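Long-range contacts in hemolysin activator protein CdiB (Acinetobacter baumannii ACICU, PDB 6WIL), which probably secretes a partner CdiA-type toxin across the outer membrane, as a two-partner (TpsB, Omp85-superfamily) transporter of contact-dependent growth inhibition: residues A[58-63]-A[88-93]; A[154-159]-A[247-252]; A[422-427]-A[435-440]. All coordinates share one frame; numbering follows the deposited sequence.

The three contacts follow one another along the chain, from the periplasmic POTRA region into the transmembrane barrel. Interaction 1 lies about 44 Å from the centre of the chain, at the ShlB-type POTRA domain, whose strand 59-62 belongs to a small mixed sheet. Interaction 2 joins helix 154-160 of the second POTRA region to the turn before barrel strand 251-261, and interaction 3 pairs barrel strands 414-429 and 432-444. Centres of interactions 1 and 2 are about 47 Å apart, those of 1 and 3 about 48 Å. Interactions 2 and 3 reach the same closed 16-stranded sheet on opposite sides of the chain's centre, about 33 Å between centres, so the set samples POTRA domain, POTRA-barrel junction and barrel wall.

Interaction 1 of 3, residues A[58-63]-A[88-93]; sequences KEISLI and QNILGK
Leu91 meets the strand carrying Ile60 through a single branch. Its CD1 methyl lies 3.5 Å from Lys58 O and 3.8 Å from Glu59 N, which places it against the peptide that joins those two residues. The same Leu91 CD1 is 4.1 Å from Ile60 CG1, and the two side chains slide past each other in opposite directions. Ile60 reaches further with its longer arm: chi2 of 162° extends CD1 away from the strand, to 4.1 Å from Ile90 CB. Ile60 and Ile90 cross at about a right angle, and the far end of Ile90 leads away from the strand. No hydrogen bond links the two segments, and the buried surface is a modest 179 Å², so the evidence is for an apolar touch without polar pairing.

Strand 59-62 runs parallel to strand 132-149, and between them in sequence come helices 77-85 and 97-113, followed by strand 120-123, antiparallel to 132-149: the beta-alpha-alpha-beta-beta order of a POTRA domain. The segment 88-93 is the connection leaving the first of these helices. Ile60 is buried against that helix as well, touching Ile80, Ile83 and Lys84, while Lys58, Glu59 and Ser61 form backbone bonds with Gly131, Leu133 and Leu135.

Behind the touching methyls, Leu91 is the second residue of a type II beta turn from Ile90 to Lys93, whose closing bond runs from Lys93 N to Ile90 O at 3.0 Å. Gly92 occupies the third position with a phi of 90°; at its backbone angles a CB would press on Leu91 O, and glycine has none. Lys93 then curls back over the connection, its NZ donating to Gln88 O at 2.7 Å with a C=O...N angle of 159°, and weakly to Asn89 O.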
loop_
_atom_site.group_PDB
_atom_site.type_symbol
_atom_site.label_atom_id
_atom_site.label_comp_id
_atom_site.label_asym_id
_atom_site.label_seq_id
_atom_site.Cartn_x
_atom_site.Cartn_y
_atom_site.Cartn_z
ATOM N N LYS A 58 8.233 -48.473 -1.516
ATOM C CA LYS A 58 9.081 -48.403 -0.341
ATOM C C LYS A 58 10.011 -47.201 -0.353
ATOM O O LYS A 58 10.647 -46.926 0.670
ATOM C CB LYS A 58 9.907 -49.691 -0.191
ATOM C CG LYS A 58 11.005 -49.880 -1.216
ATOM C CD LYS A 58 11.520 -51.312 -1.170
ATOM C CE LYS A 58 12.705 -51.532 -2.101
ATOM N NZ LYS A 58 13.981 -50.990 -1.554
ATOM N N GLU A 59 10.102 -46.480 -1.470
ATOM C CA GLU A 59 10.921 -45.278 -1.567
ATOM C C GLU A 59 10.228 -44.291 -2.492
ATOM O O GLU A 59 9.846 -44.655 -3.609
ATOM C CB GLU A 59 12.328 -45.590 -2.099
ATOM C CG GLU A 59 13.032 -46.757 -1.422
ATOM C CD GLU A 59 14.512 -46.823 -1.736
ATOM O OE1 GLU A 59 14.992 -45.995 -2.540
ATOM O OE2 GLU A 59 15.197 -47.700 -1.168
ATOM N N ILE A 60 10.066 -43.055 -2.030
ATOM C CA ILE A 60 9.619 -41.950 -2.872
ATOM C C ILE A 60 10.782 -40.982 -2.996
ATOM O O ILE A 60 11.273 -40.458 -1.987
ATOM C CB ILE A 60 8.377 -41.253 -2.302
ATOM C CG1 ILE A 60 7.314 -42.286 -1.930
ATOM C CG2 ILE A 60 7.825 -40.260 -3.322
ATOM C CD1 ILE A 60 6.259 -41.760 -0.978
ATOM N N SER A 61 11.235 -40.750 -4.224
ATOM C CA SER A 61 12.431 -39.957 -4.450
ATOM C C SER A 61 12.209 -39.008 -5.616
ATOM O O SER A 61 11.352 -39.232 -6.476
ATOM C CB SER A 61 13.651 -40.845 -4.728
ATOM O OG SER A 61 13.663 -41.984 -3.885
ATOM N N LEU A 62 12.989 -37.932 -5.625
ATOM C CA LEU A 62 13.103 -37.051 -6.776
ATOM C C LEU A 62 14.402 -37.385 -7.496
ATOM O O LEU A 62 15.473 -37.396 -6.878
ATOM C CB LEU A 62 13.077 -35.580 -6.359
ATOM C CG LEU A 62 12.963 -34.577 -7.511
ATOM C CD1 LEU A 62 11.633 -34.743 -8.237
ATOM C CD2 LEU A 62 13.140 -33.145 -7.018
ATOM N N ILE A 63 14.303 -37.672 -8.788
ATOM C CA ILE A 63 15.397 -38.237 -9.568
ATOM C C ILE A 63 15.735 -37.264 -10.684
ATOM O O ILE A 63 14.836 -36.833 -11.411
ATOM C CB ILE A 63 15.049 -39.621 -10.149
ATOM C CG1 ILE A 63 14.819 -40.621 -9.018
ATOM C CG2 ILE A 63 16.147 -40.109 -11.077
ATOM C CD1 ILE A 63 16.010 -40.782 -8.104
ATOM N N GLN A 88 -2.136 -39.676 4.649
ATOM C CA GLN A 88 -2.455 -41.037 4.243
ATOM C C GLN A 88 -1.233 -41.942 4.212
ATOM O O GLN A 88 -1.380 -43.140 3.950
ATOM C CB GLN A 88 -3.143 -41.041 2.877
ATOM C CG GLN A 88 -4.207 -42.114 2.734
ATOM C CD GLN A 88 -4.964 -41.993 1.434
ATOM O OE1 GLN A 88 -4.717 -41.081 0.646
ATOM N NE2 GLN A 88 -5.895 -42.910 1.199
ATOM N N ASN A 89 -0.040 -41.399 4.471
ATOM C CA ASN A 89 1.186 -42.186 4.621
ATOM C C ASN A 89 1.446 -43.062 3.397
ATOM O O ASN A 89 1.486 -44.292 3.486
ATOM C CB ASN A 89 1.140 -43.026 5.900
ATOM C CG ASN A 89 0.887 -42.187 7.138
ATOM O OD1 ASN A 89 1.206 -40.998 7.172
ATOM N ND2 ASN A 89 0.299 -42.802 8.160
ATOM N N ILE A 90 1.633 -42.406 2.249
ATOM C CA ILE A 90 1.814 -43.057 0.954
ATOM C C ILE A 90 2.849 -44.168 1.058
ATOM O O ILE A 90 2.666 -45.257 0.503
ATOM C CB ILE A 90 2.234 -42.040 -0.123
ATOM C CG1 ILE A 90 1.322 -40.815 -0.101
ATOM C CG2 ILE A 90 2.230 -42.693 -1.491
ATOM C CD1 ILE A 90 -0.080 -41.088 -0.575
ATOM N N LEU A 91 3.938 -43.895 1.774
ATOM C CA LEU A 91 5.022 -44.854 1.928
ATOM C C LEU A 91 4.511 -46.172 2.500
ATOM O O LEU A 91 3.870 -46.201 3.552
ATOM C CB LEU A 91 6.093 -44.257 2.840
ATOM C CG LEU A 91 7.532 -44.730 2.662
ATOM C CD1 LEU A 91 7.847 -44.885 1.185
ATOM C CD2 LEU A 91 8.478 -43.728 3.303
ATOM N N GLY A 92 4.785 -47.262 1.788
ATOM C CA GLY A 92 4.395 -48.583 2.232
ATOM C C GLY A 92 3.027 -49.043 1.784
ATOM O O GLY A 92 2.661 -50.192 2.061
ATOM N N LYS A 93 2.255 -48.198 1.109
ATOM C CA LYS A 93 0.951 -48.623 0.627
ATOM C C LYS A 93 1.069 -49.240 -0.765
ATOM O O LYS A 93 2.104 -49.154 -1.429
ATOM C CB LYS A 93 -0.036 -47.459 0.620
ATOM C CG LYS A 93 -0.506 -47.074 2.009
ATOM C CD LYS A 93 -1.900 -46.480 1.981
ATOM C CE LYS A 93 -2.431 -46.316 3.390
ATOM N NZ LYS A 93 -1.347 -45.834 4.291
#

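Interaction 2 of 3, residues A[154-159]-A[247-252]; sequences SLQLKT and HLNDIL
Gln156 and His247 meet with their flat groups perpendicular: the carboxamide end of Gln156 stands at the edge of the imidazole, near the ring plane, and the two planes are 90° apart. The amide of Asn249 is used edge-on, its ND2 donating to Gln156 O at 3.3 Å with an N-H...O angle of 155° and the acceptor in the amide plane. Gln156 CG, meanwhile, rests 3.2 Å from His247 O, a tight approach that puts the aliphatic part of the side chain against the turn's backbone.

This is a junction between domains: helix 154-160 of the second POTRA region sits on the turn connecting barrel strands 232-243 and 251-261. A backbone hydrogen bond between Thr159 and Gly280 brings in the turn after strand 266-279.

On the surface, Leu155 CD2 touches Leu248 CD2 at 3.7 Å. Thr159 OG1, set between backbone N and carbonyl carbon (chi1 61°), donates to Leu155 O at 3.1 Å, an oxygen that also accepts from Thr159 N. The turn is fixed from within by Leu248 N, which donates to Asp250 OD1 at 2.9 Å from above the carboxylate plane, while Asp250 OD2 is held by Tyr275 OH and Phe246 N.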
loop_
_atom_site.group_PDB
_atom_site.type_symbol
_atom_site.label_atom_id
_atom_site.label_comp_id
_atom_site.label_asym_id
_atom_site.label_seq_id
_atom_site.Cartn_x
_atom_site.Cartn_y
_atom_site.Cartn_z
ATOM N N SER A 154 17.307 -1.886 -21.933
ATOM C CA SER A 154 17.742 -3.129 -21.309
ATOM C C SER A 154 17.924 -2.964 -19.807
ATOM O O SER A 154 17.681 -3.905 -19.044
ATOM C CB SER A 154 19.036 -3.617 -21.959
ATOM O OG SER A 154 18.837 -3.861 -23.340
ATOM N N LEU A 155 18.340 -1.776 -19.365
ATOM C CA LEU A 155 18.465 -1.521 -17.934
ATOM C C LEU A 155 17.104 -1.575 -17.248
ATOM O O LEU A 155 16.976 -2.128 -16.150
ATOM C CB LEU A 155 19.139 -0.169 -17.703
ATOM C CG LEU A 155 19.316 0.294 -16.254
ATOM C CD1 LEU A 155 20.132 -0.714 -15.459
ATOM C CD2 LEU A 155 19.967 1.671 -16.210
ATOM N N GLN A 156 16.076 -1.013 -17.891
ATOM C CA GLN A 156 14.729 -1.052 -17.331
ATOM C C GLN A 156 14.264 -2.482 -17.086
ATOM O O GLN A 156 13.687 -2.782 -16.034
ATOM C CB GLN A 156 13.755 -0.333 -18.262
ATOM C CG GLN A 156 13.355 1.061 -17.826
ATOM C CD GLN A 156 12.451 1.728 -18.837
ATOM O OE1 GLN A 156 11.258 1.920 -18.593
ATOM N NE2 GLN A 156 13.012 2.079 -19.992
ATOM N N LEU A 157 14.496 -3.378 -18.050
ATOM C CA LEU A 157 14.112 -4.773 -17.856
ATOM C C LEU A 157 14.886 -5.404 -16.710
ATOM O O LEU A 157 14.311 -6.129 -15.890
ATOM C CB LEU A 157 14.333 -5.569 -19.140
ATOM C CG LEU A 157 13.369 -5.332 -20.297
ATOM C CD1 LEU A 157 13.842 -6.102 -21.519
ATOM C CD2 LEU A 157 11.960 -5.746 -19.915
ATOM N N LYS A 158 16.192 -5.137 -16.632
ATOM C CA LYS A 158 17.008 -5.752 -15.590
ATOM C C LYS A 158 16.574 -5.305 -14.197
ATOM O O LYS A 158 16.539 -6.115 -13.264
ATOM C CB LYS A 158 18.486 -5.437 -15.820
ATOM C CG LYS A 158 19.349 -5.669 -14.589
ATOM C CD LYS A 158 20.813 -5.865 -14.929
ATOM C CE LYS A 158 21.618 -6.134 -13.663
ATOM N NZ LYS A 158 23.053 -6.412 -13.947
ATOM N N THR A 159 16.236 -4.022 -14.033
ATOM C CA THR A 159 15.875 -3.523 -12.709
ATOM C C THR A 159 14.408 -3.771 -12.378
ATOM O O THR A 159 14.075 -4.025 -11.214
ATOM C CB THR A 159 16.189 -2.026 -12.593
ATOM O OG1 THR A 159 15.427 -1.287 -13.557
ATOM C CG2 THR A 159 17.671 -1.773 -12.821
ATOM N N HIS A 247 13.943 6.914 -17.043
ATOM C CA HIS A 247 13.818 5.607 -17.694
ATOM C C HIS A 247 14.303 4.483 -16.785
ATOM O O HIS A 247 15.132 3.651 -17.161
ATOM C CB HIS A 247 14.554 5.587 -19.032
ATOM C CG HIS A 247 13.875 6.389 -20.095
ATOM N ND1 HIS A 247 13.849 7.767 -20.085
ATOM C CD2 HIS A 247 13.176 6.006 -21.189
ATOM C CE1 HIS A 247 13.171 8.199 -21.132
ATOM N NE2 HIS A 247 12.750 7.150 -21.818
ATOM N N LEU A 248 13.772 4.469 -15.566
ATOM C CA LEU A 248 14.103 3.458 -14.570
ATOM C C LEU A 248 12.837 2.893 -13.943
ATOM O O LEU A 248 12.866 2.410 -12.807
ATOM C CB LEU A 248 15.021 4.036 -13.493
ATOM C CG LEU A 248 16.442 4.417 -13.909
ATOM C CD1 LEU A 248 17.156 5.160 -12.791
ATOM C CD2 LEU A 248 17.219 3.172 -14.304
ATOM N N ASN A 249 11.719 2.950 -14.672
ATOM C CA ASN A 249 10.403 2.633 -14.119
ATOM C C ASN A 249 10.115 3.499 -12.896
ATOM O O ASN A 249 9.398 3.093 -11.978
ATOM C CB ASN A 249 10.274 1.141 -13.780
ATOM C CG ASN A 249 10.823 0.243 -14.877
ATOM O OD1 ASN A 249 10.256 0.158 -15.962
ATOM N ND2 ASN A 249 11.931 -0.432 -14.593
ATOM N N ASP A 250 10.682 4.702 -12.885
ATOM C CA ASP A 250 10.612 5.602 -11.746
ATOM C C ASP A 250 9.434 6.559 -11.883
ATOM O O ASP A 250 8.883 6.760 -12.966
ATOM C CB ASP A 250 11.914 6.391 -11.606
ATOM C CG ASP A 250 12.409 6.943 -12.933
ATOM O OD1 ASP A 250 12.167 6.293 -13.973
ATOM O OD2 ASP A 250 13.043 8.022 -12.936
ATOM N N ILE A 251 9.048 7.148 -10.758
ATOM C CA ILE A 251 7.948 8.104 -10.717
ATOM C C ILE A 251 8.362 9.275 -9.841
ATOM O O ILE A 251 8.797 9.085 -8.700
ATOM C CB ILE A 251 6.647 7.459 -10.200
ATOM C CG1 ILE A 251 6.046 6.565 -11.286
ATOM C CG2 ILE A 251 5.650 8.522 -9.771
ATOM C CD1 ILE A 251 5.030 5.593 -10.772
ATOM N N LEU A 252 8.242 10.481 -10.381
ATOM C CA LEU A 252 8.568 11.708 -9.670
ATOM C C LEU A 252 7.290 12.509 -9.470
ATOM O O LEU A 252 6.566 12.782 -10.433
ATOM C CB LEU A 252 9.603 12.528 -10.441
ATOM C CG LEU A 252 9.962 13.906 -9.877
ATOM C CD1 LEU A 252 10.722 13.782 -8.569
ATOM C CD2 LEU A 252 10.768 14.703 -10.896
#

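Interaction 3 of 3, residues A[422-427]-A[435-440]; sequences RYTTPF and QYRLNW
Arg422 and Arg437 lie side by side and point the same way, their guanidinium planes 69° apart and their NH1 atoms 3.6 Å from each other. A bend at chi2 of Arg437 (92°) places CD 3.1 Å from Thr424 OG1. Asn439 ND2 sits 3.6 Å above the centre of one face of the Arg437 guanidinium, and Arg422 CD lies in plane at its edge.

On the face bearing Tyr423, Thr425, Tyr436 and Leu438, the two tyrosines cross at about a right angle and meet edge to edge, Tyr423 CD2 being 4.0 Å from Tyr436 CE2. The Phe427 ring has Tyr436 N in plane at its edge, 3.5 Å from Phe427 CE1, which also touches Tyr436 CB.

These side chains stand on two strands of an antiparallel hairpin in the barrel wall, the strand axes 4.7 Å apart at 166°. Paired backbone bonds join Tyr423 to Leu438 and Thr425 to Tyr436, the straightest being Tyr436 N to Thr425 O at 2.8 Å.

The close arginines probably coexist because Arg422 forms salt bridges to Asp377 and to Asp27 of helix 8-27. With that helix engaged on the charged face and detergent touching Trp440 near the aromatic one, the chemistry is consistent with a polar barrel interior and a lipid-facing exterior.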
loop_
_atom_site.group_PDB
_atom_site.type_symbol
_atom_site.label_atom_id
_atom_site.label_comp_id
_atom_site.label_asym_id
_atom_site.label_seq_id
_atom_site.Cartn_x
_atom_site.Cartn_y
_atom_site.Cartn_z
ATOM N N ARG A 422 -7.176 -0.726 6.423
ATOM C CA ARG A 422 -8.202 -0.275 5.497
ATOM C C ARG A 422 -8.914 -1.484 4.913
ATOM O O ARG A 422 -8.292 -2.521 4.663
ATOM C CB ARG A 422 -7.613 0.590 4.376
ATOM C CG ARG A 422 -7.005 1.898 4.861
ATOM C CD ARG A 422 -6.657 2.802 3.694
ATOM N NE ARG A 422 -5.750 2.146 2.756
ATOM C CZ ARG A 422 -5.398 2.652 1.578
ATOM N NH1 ARG A 422 -5.880 3.824 1.186
ATOM N NH2 ARG A 422 -4.566 1.982 0.790
ATOM N N TYR A 423 -10.221 -1.345 4.704
ATOM C CA TYR A 423 -11.030 -2.417 4.137
ATOM C C TYR A 423 -12.048 -1.828 3.173
ATOM O O TYR A 423 -12.703 -0.829 3.488
ATOM C CB TYR A 423 -11.739 -3.216 5.236
ATOM C CG TYR A 423 -12.595 -4.350 4.723
ATOM C CD1 TYR A 423 -12.021 -5.530 4.269
ATOM C CD2 TYR A 423 -13.980 -4.247 4.703
ATOM C CE1 TYR A 423 -12.799 -6.569 3.805
ATOM C CE2 TYR A 423 -14.768 -5.284 4.238
ATOM C CZ TYR A 423 -14.172 -6.442 3.791
ATOM O OH TYR A 423 -14.946 -7.481 3.328
ATOM N N THR A 424 -12.179 -2.455 2.005
ATOM C CA THR A 424 -13.100 -2.027 0.964
ATOM C C THR A 424 -13.795 -3.251 0.391
ATOM O O THR A 424 -13.153 -4.277 0.150
ATOM C CB THR A 424 -12.364 -1.269 -0.156
ATOM O OG1 THR A 424 -12.072 0.062 0.275
ATOM C CG2 THR A 424 -13.197 -1.210 -1.426
ATOM N N THR A 425 -15.104 -3.147 0.183
ATOM C CA THR A 425 -15.834 -4.194 -0.514
ATOM C C THR A 425 -17.062 -3.592 -1.170
ATOM O O THR A 425 -17.640 -2.631 -0.644
ATOM C CB THR A 425 -16.253 -5.337 0.426
ATOM O OG1 THR A 425 -16.880 -6.376 -0.338
ATOM C CG2 THR A 425 -17.223 -4.841 1.483
ATOM N N PRO A 426 -17.462 -4.101 -2.329
ATOM C CA PRO A 426 -18.782 -3.775 -2.865
ATOM C C PRO A 426 -19.852 -4.656 -2.238
ATOM O O PRO A 426 -19.577 -5.723 -1.690
ATOM C CB PRO A 426 -18.635 -4.068 -4.362
ATOM C CG PRO A 426 -17.616 -5.154 -4.414
ATOM C CD PRO A 426 -16.650 -4.872 -3.288
ATOM N N PHE A 427 -21.091 -4.180 -2.322
ATOM C CA PHE A 427 -22.224 -4.937 -1.809
ATOM C C PHE A 427 -23.500 -4.341 -2.378
ATOM O O PHE A 427 -23.518 -3.204 -2.858
ATOM C CB PHE A 427 -22.262 -4.941 -0.272
ATOM C CG PHE A 427 -22.560 -3.597 0.338
ATOM C CD1 PHE A 427 -21.574 -2.626 0.431
ATOM C CD2 PHE A 427 -23.822 -3.312 0.831
ATOM C CE1 PHE A 427 -21.848 -1.392 0.994
ATOM C CE2 PHE A 427 -24.101 -2.081 1.397
ATOM C CZ PHE A 427 -23.110 -1.119 1.479
ATOM N N GLN A 435 -20.663 0.491 -2.110
ATOM C CA GLN A 435 -19.317 0.217 -1.630
ATOM C C GLN A 435 -19.230 0.579 -0.155
ATOM O O GLN A 435 -19.791 1.590 0.276
ATOM C CB GLN A 435 -18.267 1.007 -2.426
ATOM C CG GLN A 435 -16.884 0.373 -2.442
ATOM C CD GLN A 435 -16.651 -0.479 -3.674
ATOM O OE1 GLN A 435 -17.421 -0.426 -4.634
ATOM N NE2 GLN A 435 -15.582 -1.267 -3.658
ATOM N N TYR A 436 -18.539 -0.253 0.617
ATOM C CA TYR A 436 -18.295 0.012 2.028
ATOM C C TYR A 436 -16.806 0.221 2.251
ATOM O O TYR A 436 -15.979 -0.527 1.721
ATOM C CB TYR A 436 -18.799 -1.131 2.916
ATOM C CG TYR A 436 -18.318 -1.040 4.347
ATOM C CD1 TYR A 436 -18.947 -0.207 5.260
ATOM C CD2 TYR A 436 -17.230 -1.785 4.780
ATOM C CE1 TYR A 436 -18.505 -0.121 6.567
ATOM C CE2 TYR A 436 -16.782 -1.706 6.082
ATOM C CZ TYR A 436 -17.423 -0.875 6.972
ATOM O OH TYR A 436 -16.978 -0.797 8.270
ATOM N N ARG A 437 -16.470 1.230 3.051
ATOM C CA ARG A 437 -15.082 1.610 3.268
ATOM C C ARG A 437 -14.829 1.852 4.748
ATOM O O ARG A 437 -15.566 2.608 5.389
ATOM C CB ARG A 437 -14.733 2.870 2.472
ATOM C CG ARG A 437 -13.323 3.360 2.699
ATOM C CD ARG A 437 -12.380 2.774 1.677
ATOM N NE ARG A 437 -11.014 3.246 1.860
ATOM C CZ ARG A 437 -10.593 4.459 1.517
ATOM N NH1 ARG A 437 -9.332 4.805 1.722
ATOM N NH2 ARG A 437 -11.437 5.332 0.983
ATOM N N LEU A 438 -13.779 1.226 5.280
ATOM C CA LEU A 438 -13.346 1.444 6.654
ATOM C C LEU A 438 -11.871 1.813 6.671
ATOM O O LEU A 438 -11.041 1.090 6.111
ATOM C CB LEU A 438 -13.586 0.202 7.525
ATOM C CG LEU A 438 -13.086 0.268 8.974
ATOM C CD1 LEU A 438 -14.122 -0.309 9.926
ATOM C CD2 LEU A 438 -11.758 -0.466 9.139
ATOM N N ASN A 439 -11.554 2.935 7.316
ATOM C CA ASN A 439 -10.182 3.378 7.536
ATOM C C ASN A 439 -9.909 3.411 9.032
ATOM O O ASN A 439 -10.671 4.019 9.790
ATOM C CB ASN A 439 -9.941 4.764 6.934
ATOM C CG ASN A 439 -10.173 4.799 5.443
ATOM O OD1 ASN A 439 -9.864 3.842 4.734
ATOM N ND2 ASN A 439 -10.724 5.905 4.956
ATOM N N TRP A 440 -8.822 2.769 9.452
ATOM C CA TRP A 440 -8.440 2.726 10.856
ATOM C C TRP A 440 -6.962 3.050 10.999
ATOM O O TRP A 440 -6.125 2.477 10.295
ATOM C CB TRP A 440 -8.730 1.358 11.472
ATOM C CG TRP A 440 -8.286 1.254 12.898
ATOM C CD1 TRP A 440 -9.015 1.569 14.008
ATOM C CD2 TRP A 440 -7.009 0.809 13.370
ATOM N NE1 TRP A 440 -8.272 1.343 15.142
ATOM C CE2 TRP A 440 -7.037 0.875 14.778
ATOM C CE3 TRP A 440 -5.845 0.358 12.740
ATOM C CZ2 TRP A 440 -5.947 0.509 15.564
ATOM C CZ3 TRP A 440 -4.766 -0.006 13.523
ATOM C CH2 TRP A 440 -4.824 0.071 14.919
#